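Local coordinates for protein laccase (Botrytis aclada, PDB 3SQR) that oxidises phenolic substrates such as hydroquinones with four-electron reduction of dioxygen to water, as a glycosylated multicopper oxidase probably acting in lignin breakdown, at residues 71-76 with 113-118; 146-151 with 562-567. All coordinates share one frame; numbering follows the deposited sequence. Where two conformers were deposited one is given.

Contact 1 pairs two parallel strands of the first cupredoxin domain, and contact 2 sets the loop that leads into strand 152-158 of the same sheet against helix 551-567 near the C-terminus. Both are partly buried and bury similar areas between their segments, 370 and 379 Å², but differ in chemistry: contact 1 is joined by backbone hydrogen bonds, a Ser73-Asn115 side-chain bond and Val74-Leu116 packing, with sugars at its margin, contact 2 by proline-aromatic packing with an Asn563-Asp151 side-chain hydrogen bond. Their centres lie about 12 Å apart. Asn114 joins them, its backbone O and N probably hydrogen-bonding to Gly150 N and Asp151 O. The disulfide Cys145-Cys561 ties together the residues immediately preceding contact 2's segments.

Contact 1: 71-76 with 113-118; sequences WLSVEN and TNNLEH. With NAG (2-acetamido-2-deoxy-beta-D-glucopyranose), chain H; NAG (2-acetamido-2-deoxy-beta-D-glucopyranose), chain G; NAG (2-acetamido-2-deoxy-beta-D-glucopyranose), chain B.
Ser73 pairs with Thr113 and Val74 with Asn114 in a parallel beta pairing of the first cupredoxin domain, where Val74 N donates to Thr113 O (2.8 Å) and Thr113 N to Leu72 O. Beyond this pairing, Asn115 N still reaches Val74 O, but its N-H...O angle of 131° marks a more bent bond as the chain leaves the strand. On the face carrying Ser73, OG stands anti to the backbone N (chi1 165°) and accepts from Asn115 ND2 at 2.7 Å, in the plane of that amide. The same hydroxyl donates to Glu75 OE2 at 2.6 Å, on the anti side of the carboxylate, so two bonds fix its rotation. On the face carrying Val74, CG1 packs against Leu116 CG (3.6 Å), while Leu116 CD2 lies against the Glu75 carbonyl carbon and Asn76 CB. An Asx turn shapes this exit: Leu116 N donates to Asn114 OD1 from above its carbonyl plane, and Asn114 ND2 is held by Asn119 O and Ile147 O. Asn76 is N-glycosylated. The acetamide of the attached NAG (chain H) reaches to the other segment, where its O7 accepts from His118 N at 2.9 Å.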
loop_
_atom_site.group_PDB
_atom_site.type_symbol
_atom_site.label_atom_id
_atom_site.label_comp_id
_atom_site.label_asym_id
_atom_site.label_seq_id
_atom_site.Cartn_x
_atom_site.Cartn_y
_atom_site.Cartn_z
ATOM N N TRP A 71 -5.943 6.654 19.320
ATOM C CA TRP A 71 -4.672 7.134 19.786
ATOM C C TRP A 71 -3.640 6.110 19.375
ATOM O O TRP A 71 -3.780 4.949 19.698
ATOM C CB TRP A 71 -4.666 7.347 21.324
ATOM C CG TRP A 71 -5.310 8.580 21.774
ATOM C CD1 TRP A 71 -4.698 9.795 22.028
ATOM C CD2 TRP A 71 -6.691 8.761 22.021
ATOM N NE1 TRP A 71 -5.649 10.731 22.407
ATOM C CE2 TRP A 71 -6.875 10.108 22.419
ATOM C CE3 TRP A 71 -7.809 7.913 21.942
ATOM C CZ2 TRP A 71 -8.110 10.610 22.700
ATOM C CZ3 TRP A 71 -9.030 8.414 22.260
ATOM C CH2 TRP A 71 -9.175 9.742 22.646
ATOM N N LEU A 72 -2.635 6.514 18.630
ATOM C CA LEU A 72 -1.598 5.569 18.213
ATOM C C LEU A 72 -0.296 6.091 18.697
ATOM O O LEU A 72 0.004 7.280 18.599
ATOM C CB LEU A 72 -1.512 5.415 16.686
ATOM C CG LEU A 72 -2.732 4.813 15.978
ATOM C CD1 LEU A 72 -2.588 4.763 14.463
ATOM C CD2 LEU A 72 -2.969 3.448 16.554
ATOM N N SER A 73 0.507 5.167 19.155
ATOM C CA SER A 73 1.848 5.484 19.564
ATOM C C SER A 73 2.825 4.739 18.681
ATOM O O SER A 73 2.811 3.512 18.572
ATOM C CB SER A 73 2.022 5.130 21.042
ATOM O OG SER A 73 3.391 5.099 21.391
ATOM N N VAL A 74 3.709 5.501 18.047
ATOM C CA VAL A 74 4.758 4.939 17.244
ATOM C C VAL A 74 5.895 4.578 18.156
ATOM O O VAL A 74 6.467 5.449 18.808
ATOM C CB VAL A 74 5.226 5.879 16.145
ATOM C CG1 VAL A 74 6.440 5.318 15.408
ATOM C CG2 VAL A 74 4.036 6.140 15.216
ATOM N N GLU A 75 6.171 3.297 18.211
ATOM C CA GLU A 75 7.086 2.764 19.215
ATOM C C GLU A 75 8.236 1.979 18.705
ATOM O O GLU A 75 8.241 1.391 17.648
ATOM C CB GLU A 75 6.305 1.891 20.200
ATOM C CG GLU A 75 5.089 2.594 20.707
ATOM C CD GLU A 75 4.529 2.060 21.983
ATOM O OE1 GLU A 75 4.557 0.829 22.229
ATOM O OE2 GLU A 75 4.041 2.919 22.742
ATOM N N ASN A 76 9.273 1.997 19.537
ATOM C CA ASN A 76 10.451 1.241 19.322
ATOM C C ASN A 76 10.375 -0.018 20.159
ATOM O O ASN A 76 10.390 0.047 21.382
ATOM C CB ASN A 76 11.632 2.149 19.657
ATOM C CG ASN A 76 12.924 1.622 19.126
ATOM O OD1 ASN A 76 13.097 0.437 18.766
ATOM N ND2 ASN A 76 13.897 2.531 19.089
ATOM N N THR A 113 1.274 9.809 18.115
ATOM C CA THR A 113 2.425 10.294 18.914
ATOM C C THR A 113 3.652 9.530 18.549
ATOM O O THR A 113 3.651 8.282 18.512
ATOM C CB THR A 113 2.145 10.124 20.425
ATOM O OG1 THR A 113 0.942 10.847 20.807
ATOM C CG2 THR A 113 3.397 10.579 21.251
ATOM N N ASN A 114 4.709 10.265 18.199
ATOM C CA ASN A 114 5.965 9.658 17.862
ATOM C C ASN A 114 6.746 9.392 19.111
ATOM O O ASN A 114 7.385 10.275 19.638
ATOM C CB ASN A 114 6.835 10.532 16.923
ATOM C CG ASN A 114 8.075 9.871 16.527
ATOM O OD1 ASN A 114 8.321 8.699 16.871
ATOM N ND2 ASN A 114 8.900 10.581 15.692
ATOM N N ASN A 115 6.771 8.147 19.526
ATOM C CA ASN A 115 7.592 7.728 20.665
ATOM C C ASN A 115 8.886 7.006 20.309
ATOM O O ASN A 115 9.461 6.286 21.148
ATOM C CB ASN A 115 6.745 6.942 21.659
ATOM C CG ASN A 115 5.764 7.819 22.366
ATOM O OD1 ASN A 115 6.129 8.899 22.912
ATOM N ND2 ASN A 115 4.477 7.429 22.303
ATOM N N LEU A 116 9.360 7.197 19.078
ATOM C CA LEU A 116 10.686 6.803 18.702
ATOM C C LEU A 116 11.598 7.921 19.212
ATOM O O LEU A 116 11.144 9.066 19.355
ATOM C CB LEU A 116 10.827 6.708 17.190
ATOM C CG LEU A 116 9.861 5.688 16.557
ATOM C CD1 LEU A 116 10.029 5.935 15.018
ATOM C CD2 LEU A 116 10.123 4.248 17.015
ATOM N N GLU A 117 12.838 7.564 19.505
ATOM C CA GLU A 117 13.796 8.573 19.923
ATOM C C GLU A 117 14.575 9.209 18.770
ATOM O O GLU A 117 14.934 10.379 18.857
ATOM C CB GLU A 117 14.791 7.943 20.903
ATOM C CG GLU A 117 14.193 7.662 22.270
ATOM C CD GLU A 117 15.235 7.783 23.372
ATOM O OE1 GLU A 117 16.348 7.191 23.230
ATOM O OE2 GLU A 117 14.945 8.520 24.352
ATOM N N HIS A 118 14.834 8.446 17.709
ATOM C CA HIS A 118 15.864 8.810 16.702
ATOM C C HIS A 118 15.363 8.892 15.249
ATOM O O HIS A 118 16.168 8.898 14.327
ATOM C CB HIS A 118 17.059 7.836 16.803
ATOM C CG HIS A 118 17.694 7.810 18.158
ATOM N ND1 HIS A 118 18.055 8.958 18.830
ATOM C CD2 HIS A 118 18.005 6.779 18.975
ATOM C CE1 HIS A 118 18.564 8.631 20.011
ATOM N NE2 HIS A 118 18.550 7.316 20.123
HETATM C C1 NAG H . 15.185 2.141 18.684
HETATM C C2 NAG H . 16.004 3.328 18.268
HETATM C C3 NAG H . 17.415 2.879 17.973
HETATM C C4 NAG H . 18.039 2.138 19.154
HETATM C C5 NAG H . 17.077 1.026 19.528
HETATM C C6 NAG H . 17.627 0.256 20.735
HETATM C C7 NAG H . 14.773 4.868 16.878
HETATM C C8 NAG H . 14.333 5.135 15.477
HETATM N N2 NAG H . 15.480 3.811 17.008
HETATM O O3 NAG H . 18.160 4.003 17.602
HETATM O O4 NAG H . 19.267 1.567 18.727
HETATM O O5 NAG H . 15.821 1.610 19.851
HETATM O O6 NAG H . 17.634 1.139 21.837
HETATM O O7 NAG H . 14.460 5.606 17.793
HETATM C C1 NAG G . -1.666 3.010 21.860
HETATM C C2 NAG G . -3.018 3.125 22.524
HETATM C C3 NAG G . -3.203 4.490 23.134
HETATM C C4 NAG G . -2.084 4.738 24.102
HETATM C C5 NAG G . -0.762 4.595 23.401
HETATM C C6 NAG G . 0.429 4.824 24.334
HETATM C C7 NAG G . -4.582 1.760 21.225
HETATM C C8 NAG G . -5.531 1.792 20.059
HETATM N N2 NAG G . -4.007 2.949 21.473
HETATM O O3 NAG G . -4.389 4.471 23.833
HETATM O O4 NAG G . -2.215 6.026 24.580
HETATM O O5 NAG G . -0.637 3.284 22.841
HETATM O O6 NAG G . 0.369 3.822 25.379
HETATM O O7 NAG G . -4.372 0.721 21.853
HETATM C C1 NAG B . 16.028 6.196 11.958
HETATM C C2 NAG B . 17.234 6.650 11.178
HETATM C C3 NAG B . 18.207 5.582 10.704
HETATM C C4 NAG B . 18.591 4.766 11.910
HETATM C C5 NAG B . 17.326 4.329 12.686
HETATM C C6 NAG B . 17.645 3.731 14.043
HETATM C C7 NAG B . 16.534 8.836 10.254
HETATM C C8 NAG B . 16.242 9.525 8.945
HETATM N N2 NAG B . 16.890 7.549 10.102
HETATM O O3 NAG B . 19.299 6.237 10.080
HETATM O O4 NAG B . 19.269 3.594 11.572
HETATM O O5 NAG B . 16.473 5.396 12.999
HETATM O O6 NAG B . 16.579 2.896 14.428
HETATM O O7 NAG B . 16.459 9.460 11.308
HETATM O O HOH W 1 -1.389 9.419 20.668
HETATM O O HOH W 2 13.558 4.847 20.603
HETATM O O HOH W 3 9.265 3.698 21.836
#

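Contact 2: 146-151 with 562-567; sequences PIAPGD and ANWNAY
Pro146 and Trp564 form the tightly packed end of a loop-to-helix contact, in which a type II beta turn, Ala148 to Asp151, and the residues before it lie against helix 551-567. Pro146 CD sits 3.7 Å from the centroid of the five-membered ring of Trp564, only 3° off its normal, a CH-pi contact over the face. CG continues over the same indole, 3.7 Å from Trp564 CE2. In Trp564, CG anti to the backbone N (chi1 -176°) carries the indole toward the loop, and its edge meets Ala148 CA in plane. Ala148 CB fits between helix residues, 3.5 Å from Asn563 O and close to Tyr567 CB. Trp415 flanks the buried end, touching both Pro146 and Trp564. The other side is looser and lies among partly exposed residues, beside the exposed Gly150 of the turn. There a second CH-pi contact places Pro149 CD over the centre of the Tyr567 ring, with the two side chains crossing at about a right angle. Asn563 and Asp151 supply the polar link on this side: Asn563 ND2 donates to Asp151 OD2 at 2.9 Å, approaching 57° out of the carboxylate plane.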
loop_
_atom_site.group_PDB
_atom_site.type_symbol
_atom_site.label_atom_id
_atom_site.label_comp_id
_atom_site.label_asym_id
_atom_site.label_seq_id
_atom_site.Cartn_x
_atom_site.Cartn_y
_atom_site.Cartn_z
ATOM N N PRO A 146 7.888 15.880 9.123
ATOM C CA PRO A 146 7.829 14.759 9.999
ATOM C C PRO A 146 7.389 15.158 11.391
ATOM O O PRO A 146 7.614 16.286 11.867
ATOM C CB PRO A 146 9.228 14.195 9.965
ATOM C CG PRO A 146 9.825 14.732 8.695
ATOM C CD PRO A 146 9.245 16.046 8.583
ATOM N N ILE A 147 6.741 14.216 12.051
ATOM C CA ILE A 147 6.413 14.333 13.471
ATOM C C ILE A 147 7.691 14.047 14.275
ATOM O O ILE A 147 8.292 12.945 14.204
ATOM C CB ILE A 147 5.357 13.297 13.928
ATOM C CG1 ILE A 147 4.118 13.382 13.026
ATOM C CG2 ILE A 147 4.971 13.548 15.421
ATOM C CD1 ILE A 147 3.102 12.151 13.172
ATOM N N ALA A 148 8.164 15.045 15.008
ATOM C CA ALA A 148 9.374 14.841 15.740
ATOM C C ALA A 148 9.163 13.866 16.910
ATOM O O ALA A 148 8.065 13.778 17.419
ATOM C CB ALA A 148 9.880 16.229 16.298
ATOM N N PRO A 149 10.220 13.189 17.357
ATOM C CA PRO A 149 10.196 12.416 18.588
ATOM C C PRO A 149 9.547 13.189 19.716
ATOM O O PRO A 149 9.864 14.387 19.989
ATOM C CB PRO A 149 11.674 12.101 18.833
ATOM C CG PRO A 149 12.198 11.896 17.490
ATOM C CD PRO A 149 11.519 13.032 16.707
ATOM N N GLY A 150 8.557 12.533 20.310
ATOM C CA GLY A 150 7.784 13.095 21.426
ATOM C C GLY A 150 6.644 13.996 21.016
ATOM O O GLY A 150 5.845 14.351 21.862
ATOM N N ASP A 151 6.526 14.385 19.725
ATOM C CA ASP A 151 5.441 15.185 19.310
ATOM C C ASP A 151 4.246 14.264 18.908
ATOM O O ASP A 151 4.416 13.057 18.682
ATOM C CB ASP A 151 5.858 16.056 18.151
ATOM C CG ASP A 151 4.927 17.199 17.916
ATOM O OD1 ASP A 151 4.089 17.496 18.791
ATOM O OD2 ASP A 151 5.033 17.845 16.833
ATOM N N ALA A 562 7.402 23.344 13.171
ATOM C CA ALA A 562 8.138 23.994 14.272
ATOM C C ALA A 562 8.824 22.968 15.176
ATOM O O ALA A 562 10.028 23.065 15.448
ATOM C CB ALA A 562 7.211 24.914 15.055
ATOM N N ASN A 563 8.104 21.919 15.587
ATOM C CA ASN A 563 8.702 20.889 16.413
ATOM C C ASN A 563 9.730 20.061 15.705
ATOM O O ASN A 563 10.722 19.631 16.317
ATOM C CB ASN A 563 7.626 20.016 17.057
ATOM C CG ASN A 563 6.728 20.812 17.950
ATOM O OD1 ASN A 563 7.100 21.923 18.350
ATOM N ND2 ASN A 563 5.507 20.310 18.219
ATOM N N TRP A 564 9.525 19.828 14.405
ATOM C CA TRP A 564 10.529 19.146 13.624
ATOM C C TRP A 564 11.862 19.945 13.551
ATOM O O TRP A 564 12.924 19.400 13.684
ATOM C CB TRP A 564 10.023 18.923 12.177
ATOM C CG TRP A 564 11.009 18.132 11.380
ATOM C CD1 TRP A 564 11.630 18.541 10.274
ATOM C CD2 TRP A 564 11.492 16.816 11.652
ATOM N NE1 TRP A 564 12.460 17.594 9.814
ATOM C CE2 TRP A 564 12.425 16.509 10.650
ATOM C CE3 TRP A 564 11.269 15.889 12.660
ATOM C CZ2 TRP A 564 13.142 15.316 10.620
ATOM C CZ3 TRP A 564 11.975 14.702 12.626
ATOM C CH2 TRP A 564 12.900 14.413 11.632
ATOM N N ASN A 565 11.734 21.205 13.251
ATOM C CA ASN A 565 12.899 22.080 13.132
ATOM C C ASN A 565 13.659 22.213 14.462
ATOM O O ASN A 565 14.868 22.456 14.437
ATOM C CB ASN A 565 12.439 23.448 12.618
ATOM C CG ASN A 565 12.092 23.420 11.144
ATOM O OD1 ASN A 565 12.654 22.640 10.370
ATOM N ND2 ASN A 565 11.140 24.259 10.750
ATOM N N ALA A 566 12.930 22.115 15.590
ATOM C CA ALA A 566 13.543 22.040 16.952
ATOM C C ALA A 566 14.307 20.749 17.154
ATOM O O ALA A 566 15.266 20.668 17.942
ATOM C CB ALA A 566 12.494 22.237 18.051
ATOM N N TYR A 567 13.930 19.707 16.411
ATOM C CA TYR A 567 14.564 18.406 16.558
ATOM C C TYR A 567 15.802 18.231 15.719
ATOM O O TYR A 567 16.728 17.574 16.133
ATOM C CB TYR A 567 13.576 17.277 16.150
ATOM C CG TYR A 567 14.200 15.934 16.052
ATOM C CD1 TYR A 567 14.506 15.193 17.202
ATOM C CD2 TYR A 567 14.458 15.337 14.817
ATOM C CE1 TYR A 567 15.074 13.980 17.092
ATOM C CE2 TYR A 567 15.031 14.106 14.726
ATOM C CZ TYR A 567 15.322 13.414 15.835
ATOM O OH TYR A 567 15.895 12.172 15.652
#